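PDB 4BXM: ERPC from Borrelia burgdorferi, which probably binds complement regulators such as factor H at the surface of the spirochaete, as an outer surface lipoprotein of the Erp family. Local coordinates for residues F19-V24 / V42-E47; D48-G53 / F72-S77. One frame throughout, in Å; residues are numbered along the deposited sequence.

Contact 1 and contact 2 lie in consecutive hairpins of one antiparallel sheet, about 10 Å apart between centres, with strands 35-45 and 50-56 adjacent in it. Both are partly buried, and in each one face carries the apolar residues under a helix: 149-156 for contact 1, 79-88 for contact 2. The other face differs: in contact 1 it bears a salt bridge between Glu21 and Arg44, in contact 2 the carboxylate and hydroxyl of Glu51 and Ser73. Contact 2 also ends in carboxylates that grip backbone N-H groups. A salt bridge joins the two, Lys45 NZ lying 2.6 Å from Glu76 OE1.

Contact 1 (F19-V24 / V42-E47); sequences FSEFTV and VVRKEE
In the first beta hairpin of the chain, strands 21-29 and 35-45, Phe22 and Val43 form an antiparallel hydrogen-bonded pair. Val43 N gives a nearly straight bond of 2.8 Å to Phe22 O, and Phe22 N returns one to Val43 O. The Phe22 side chain lies alongside that of Val43 and points the same way, its CG set between backbone N and carbonyl carbon (chi1 68°). Val43 CB sits over one ring face, off toward the rim and 3.5 Å from Phe22 CZ, in a CH-pi contact. The Phe19 ring is sandwiched: Phe22 CE2 lies over one face, and Lys45 CB over the other in a second CH-pi contact, 3.8 Å from Phe19 CZ. Leu156 of helix 149-156 packs on both rings, so this side of the hairpin belongs to the layer between sheet and helix. Just before strand 21-29 begins, Ser20 O accepts from Lys45 N at 2.8 Å. On the opposite face, where Glu21, Thr23 and Arg44 are exposed, Glu21 and Arg44 form a non-hydrogen-bonded pair linked by a salt bridge. Arg44 NE and NH2 grip the single oxygen Glu21 OE2, each at 2.8 Å, in a side-on hold. Glu21 OE2 lies in the guanidinium plane, yet both nitrogens reach it from above the same side of the carboxylate, the two planes being 41° apart. Val42 CG1 packs against the same Glu21 carboxylate.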
# COMPACT_ATOMS: atom_id res chain seq x y z
N PHE A 19 -10.10 7.70 -12.23
CA PHE A 19 -9.17 8.37 -11.35
C PHE A 19 -7.83 8.51 -12.05
O PHE A 19 -7.49 7.80 -13.03
CB PHE A 19 -9.07 7.66 -9.95
CG PHE A 19 -8.04 6.53 -9.87
CD1 PHE A 19 -6.75 6.80 -9.53
CD2 PHE A 19 -8.40 5.19 -10.14
CE1 PHE A 19 -5.80 5.79 -9.45
CE2 PHE A 19 -7.48 4.17 -10.06
CZ PHE A 19 -6.16 4.46 -9.71
N SER A 20 -7.08 9.44 -11.53
CA SER A 20 -5.83 9.84 -12.08
C SER A 20 -4.79 9.58 -11.04
O SER A 20 -3.92 8.71 -11.23
CB SER A 20 -5.89 11.32 -12.43
OG SER A 20 -4.74 11.62 -13.15
N GLU A 21 -4.83 10.36 -9.95
CA GLU A 21 -3.89 10.18 -8.85
C GLU A 21 -4.48 10.69 -7.54
O GLU A 21 -5.08 11.75 -7.55
CB GLU A 21 -2.60 10.94 -9.13
CG GLU A 21 -1.49 10.62 -8.16
CD GLU A 21 -0.18 11.33 -8.40
OE1 GLU A 21 -0.07 12.50 -8.12
OE2 GLU A 21 0.80 10.69 -8.76
N PHE A 22 -4.32 9.97 -6.42
CA PHE A 22 -4.89 10.41 -5.13
C PHE A 22 -3.96 9.91 -4.02
O PHE A 22 -3.08 9.05 -4.25
CB PHE A 22 -6.35 9.97 -4.99
CG PHE A 22 -6.52 8.47 -4.86
CD1 PHE A 22 -6.27 7.83 -3.62
CD2 PHE A 22 -6.83 7.70 -5.95
CE1 PHE A 22 -6.39 6.43 -3.53
CE2 PHE A 22 -6.98 6.31 -5.84
CZ PHE A 22 -6.74 5.67 -4.62
N THR A 23 -4.15 10.44 -2.84
CA THR A 23 -3.23 10.26 -1.75
C THR A 23 -4.08 9.85 -0.58
O THR A 23 -5.17 10.43 -0.34
CB THR A 23 -2.41 11.54 -1.51
OG1 THR A 23 -1.54 11.74 -2.62
CG2 THR A 23 -1.55 11.43 -0.30
N VAL A 24 -3.64 8.79 0.10
CA VAL A 24 -4.31 8.35 1.33
C VAL A 24 -3.27 8.10 2.36
O VAL A 24 -2.14 7.75 2.04
CB VAL A 24 -5.25 7.10 1.15
CG1 VAL A 24 -6.46 7.42 0.30
CG2 VAL A 24 -4.50 5.83 0.65
N VAL A 42 0.46 7.29 -2.19
CA VAL A 42 0.07 7.92 -3.46
C VAL A 42 -0.30 6.80 -4.48
O VAL A 42 0.53 5.97 -4.74
CB VAL A 42 1.22 8.77 -3.99
CG1 VAL A 42 0.85 9.50 -5.29
CG2 VAL A 42 1.64 9.78 -2.97
N VAL A 43 -1.54 6.81 -5.01
CA VAL A 43 -2.03 5.88 -5.95
C VAL A 43 -2.26 6.49 -7.34
O VAL A 43 -3.05 7.44 -7.44
CB VAL A 43 -3.35 5.32 -5.43
CG1 VAL A 43 -3.80 4.22 -6.37
CG2 VAL A 43 -3.13 4.78 -4.01
N ARG A 44 -1.55 6.02 -8.39
CA ARG A 44 -1.58 6.66 -9.73
C ARG A 44 -1.99 5.67 -10.77
O ARG A 44 -1.33 4.59 -10.91
CB ARG A 44 -0.17 7.16 -10.08
CG ARG A 44 -0.07 7.65 -11.51
CD ARG A 44 1.29 8.22 -11.86
NE ARG A 44 1.54 9.46 -11.17
CZ ARG A 44 2.32 10.44 -11.59
NH1 ARG A 44 2.96 10.36 -12.74
NH2 ARG A 44 2.32 11.59 -10.90
N LYS A 45 -3.00 6.04 -11.56
CA LYS A 45 -3.37 5.27 -12.74
C LYS A 45 -2.40 5.57 -13.92
O LYS A 45 -2.31 6.72 -14.38
CB LYS A 45 -4.82 5.51 -13.16
CG LYS A 45 -5.23 4.69 -14.40
CD LYS A 45 -5.53 3.24 -13.97
CE LYS A 45 -5.97 2.35 -15.16
NZ LYS A 45 -4.81 1.98 -16.03
N GLU A 46 -1.72 4.53 -14.43
CA GLU A 46 -0.72 4.71 -15.47
C GLU A 46 -1.30 4.14 -16.75
O GLU A 46 -2.41 3.64 -16.80
CB GLU A 46 0.62 4.01 -15.08
CG GLU A 46 1.22 4.59 -13.81
CD GLU A 46 2.63 4.11 -13.48
OE1 GLU A 46 3.04 2.97 -13.82
OE2 GLU A 46 3.31 4.93 -12.86
N GLU A 47 -0.53 4.18 -17.82
CA GLU A 47 -1.10 3.65 -19.07
C GLU A 47 -1.32 2.13 -18.94
O GLU A 47 -2.34 1.64 -19.30
CB GLU A 47 -0.12 3.88 -20.20
CG GLU A 47 -0.80 3.63 -21.53
CD GLU A 47 0.05 2.73 -22.29
OE1 GLU A 47 -0.03 1.51 -22.01
OE2 GLU A 47 0.92 3.26 -23.02

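Contact 2 (D48-G53 / F72-S77); sequences DGIETG and FSLEES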
# COMPACT_ATOMS: atom_id res chain seq x y z
N ASP A 48 -0.37 1.41 -18.37
CA ASP A 48 -0.55 0.00 -18.08
C ASP A 48 -0.71 -0.18 -16.60
O ASP A 48 0.26 -0.19 -15.88
CB ASP A 48 0.69 -0.79 -18.49
CG ASP A 48 0.54 -2.30 -18.24
OD1 ASP A 48 -0.55 -2.79 -17.92
OD2 ASP A 48 1.55 -3.00 -18.34
N GLY A 49 -1.93 -0.35 -16.12
CA GLY A 49 -2.06 -0.57 -14.67
C GLY A 49 -1.98 0.62 -13.73
O GLY A 49 -2.38 1.72 -14.06
N ILE A 50 -1.55 0.33 -12.51
CA ILE A 50 -1.44 1.23 -11.35
C ILE A 50 -0.07 1.15 -10.67
O ILE A 50 0.50 0.08 -10.57
CB ILE A 50 -2.57 0.94 -10.30
CG1 ILE A 50 -3.93 1.35 -10.89
CG2 ILE A 50 -2.35 1.74 -9.05
CD1 ILE A 50 -5.15 0.81 -10.16
N GLU A 51 0.51 2.29 -10.30
CA GLU A 51 1.68 2.40 -9.43
C GLU A 51 1.32 3.08 -8.11
O GLU A 51 0.52 4.04 -8.04
CB GLU A 51 2.86 3.10 -10.13
CG GLU A 51 4.10 3.34 -9.21
CD GLU A 51 5.37 3.82 -9.94
OE1 GLU A 51 5.30 3.98 -11.19
OE2 GLU A 51 6.45 4.03 -9.29
N THR A 52 1.85 2.55 -6.99
CA THR A 52 1.72 3.26 -5.73
C THR A 52 3.06 3.64 -5.23
O THR A 52 4.07 2.92 -5.39
CB THR A 52 0.98 2.45 -4.65
OG1 THR A 52 1.72 1.26 -4.29
CG2 THR A 52 -0.37 2.02 -5.18
N GLY A 53 3.09 4.73 -4.51
CA GLY A 53 4.31 5.22 -3.93
C GLY A 53 4.06 5.62 -2.48
O GLY A 53 2.97 5.99 -2.08
N PHE A 72 4.39 -0.44 -4.47
CA PHE A 72 4.15 -1.56 -5.39
C PHE A 72 3.52 -1.09 -6.66
O PHE A 72 2.95 0.03 -6.71
CB PHE A 72 3.28 -2.67 -4.76
CG PHE A 72 1.85 -2.28 -4.35
CD1 PHE A 72 0.86 -2.08 -5.30
CD2 PHE A 72 1.49 -2.23 -3.04
CE1 PHE A 72 -0.40 -1.72 -4.92
CE2 PHE A 72 0.22 -1.96 -2.63
CZ PHE A 72 -0.75 -1.73 -3.56
N SER A 73 3.49 -1.99 -7.64
CA SER A 73 2.79 -1.69 -8.85
C SER A 73 2.10 -2.92 -9.37
O SER A 73 2.42 -4.05 -8.98
CB SER A 73 3.81 -1.04 -9.86
OG SER A 73 4.68 -2.06 -10.21
N LEU A 74 1.18 -2.73 -10.29
CA LEU A 74 0.43 -3.86 -10.87
C LEU A 74 0.07 -3.49 -12.30
O LEU A 74 -0.11 -2.32 -12.64
CB LEU A 74 -0.87 -4.14 -10.06
CG LEU A 74 -1.84 -2.96 -9.84
CD1 LEU A 74 -3.21 -3.19 -10.43
CD2 LEU A 74 -1.94 -2.73 -8.32
N GLU A 75 -0.16 -4.48 -13.09
CA GLU A 75 -0.43 -4.26 -14.48
C GLU A 75 -1.92 -4.14 -14.77
O GLU A 75 -2.79 -4.45 -13.92
CB GLU A 75 0.30 -5.39 -15.28
CG GLU A 75 -0.49 -6.67 -15.39
CD GLU A 75 0.18 -7.71 -16.33
OE1 GLU A 75 1.30 -8.12 -16.00
OE2 GLU A 75 -0.40 -8.07 -17.39
N GLU A 76 -2.24 -3.78 -16.00
CA GLU A 76 -3.61 -3.44 -16.37
C GLU A 76 -4.59 -4.50 -16.07
O GLU A 76 -5.68 -4.24 -15.52
CB GLU A 76 -3.71 -3.01 -17.87
CG GLU A 76 -5.07 -2.39 -18.27
CD GLU A 76 -5.32 -1.00 -17.65
OE1 GLU A 76 -4.38 -0.28 -17.17
OE2 GLU A 76 -6.49 -0.58 -17.62
N SER A 77 -4.23 -5.73 -16.41
CA SER A 77 -5.12 -6.85 -16.20
C SER A 77 -5.45 -7.11 -14.70
O SER A 77 -6.42 -7.85 -14.38
CB SER A 77 -4.48 -8.15 -16.79
OG SER A 77 -3.26 -8.41 -16.08
O HOH W 1 2.22 -0.41 -13.33
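Phe72 lays its ring beneath Thr52, whose OG1 stands over the ring centre, 3.4 Å above the plane. The same hydroxyl donates to Phe72 O at 3.0 Å, so that this carbonyl accepts two bonds, the other a nearly straight one from Thr52 N at 2.8 Å. OG1 sits between the backbone N and carbonyl carbon of Thr52 (chi1 64°), while CG2 reaches the ring at Phe72 CE1. Ser73 faces the other way, its CB packing on the backbone of Glu51; its OG bonds Ser95, and the Glu51 carboxylate bonds Thr70. Leu74 pairs with Ile50 through two backbone bonds, and Leu74 CG lies 4.0 Å from Ile50 CB. A CB on Gly49, whose CA is 3.3 Å from Leu74 O, would run into that oxygen; the backbone angles (phi 79°, psi -153°) would also press it against Asp48 O. This is the hairpin of strands 50-56 and 67-74, and Phe82 of helix 79-88 touches Phe72, Ile50 and Leu74 on its buried face. A water lies within hydrogen-bonding distance of both Leu74 O and Asp48 O. Past the strand, Glu75 sets its CB against the Asp48 carboxylate, the two side chains running side by side. The side chains of Glu76 and Asp48 pass head-to-tail, each reaching backbone at the other's end: Glu76 N donates to Asp48 OD1 at 2.7 Å, nearly in line with the C-O bond, and Glu76 OE1 accepts from Gly49 N at 2.7 Å through the anti lone pair. Lys45, a second partner of Glu76 OE1, may offset the charges of Glu76 and Asp48, whose OE1 and OD1 are 4.6 Å apart.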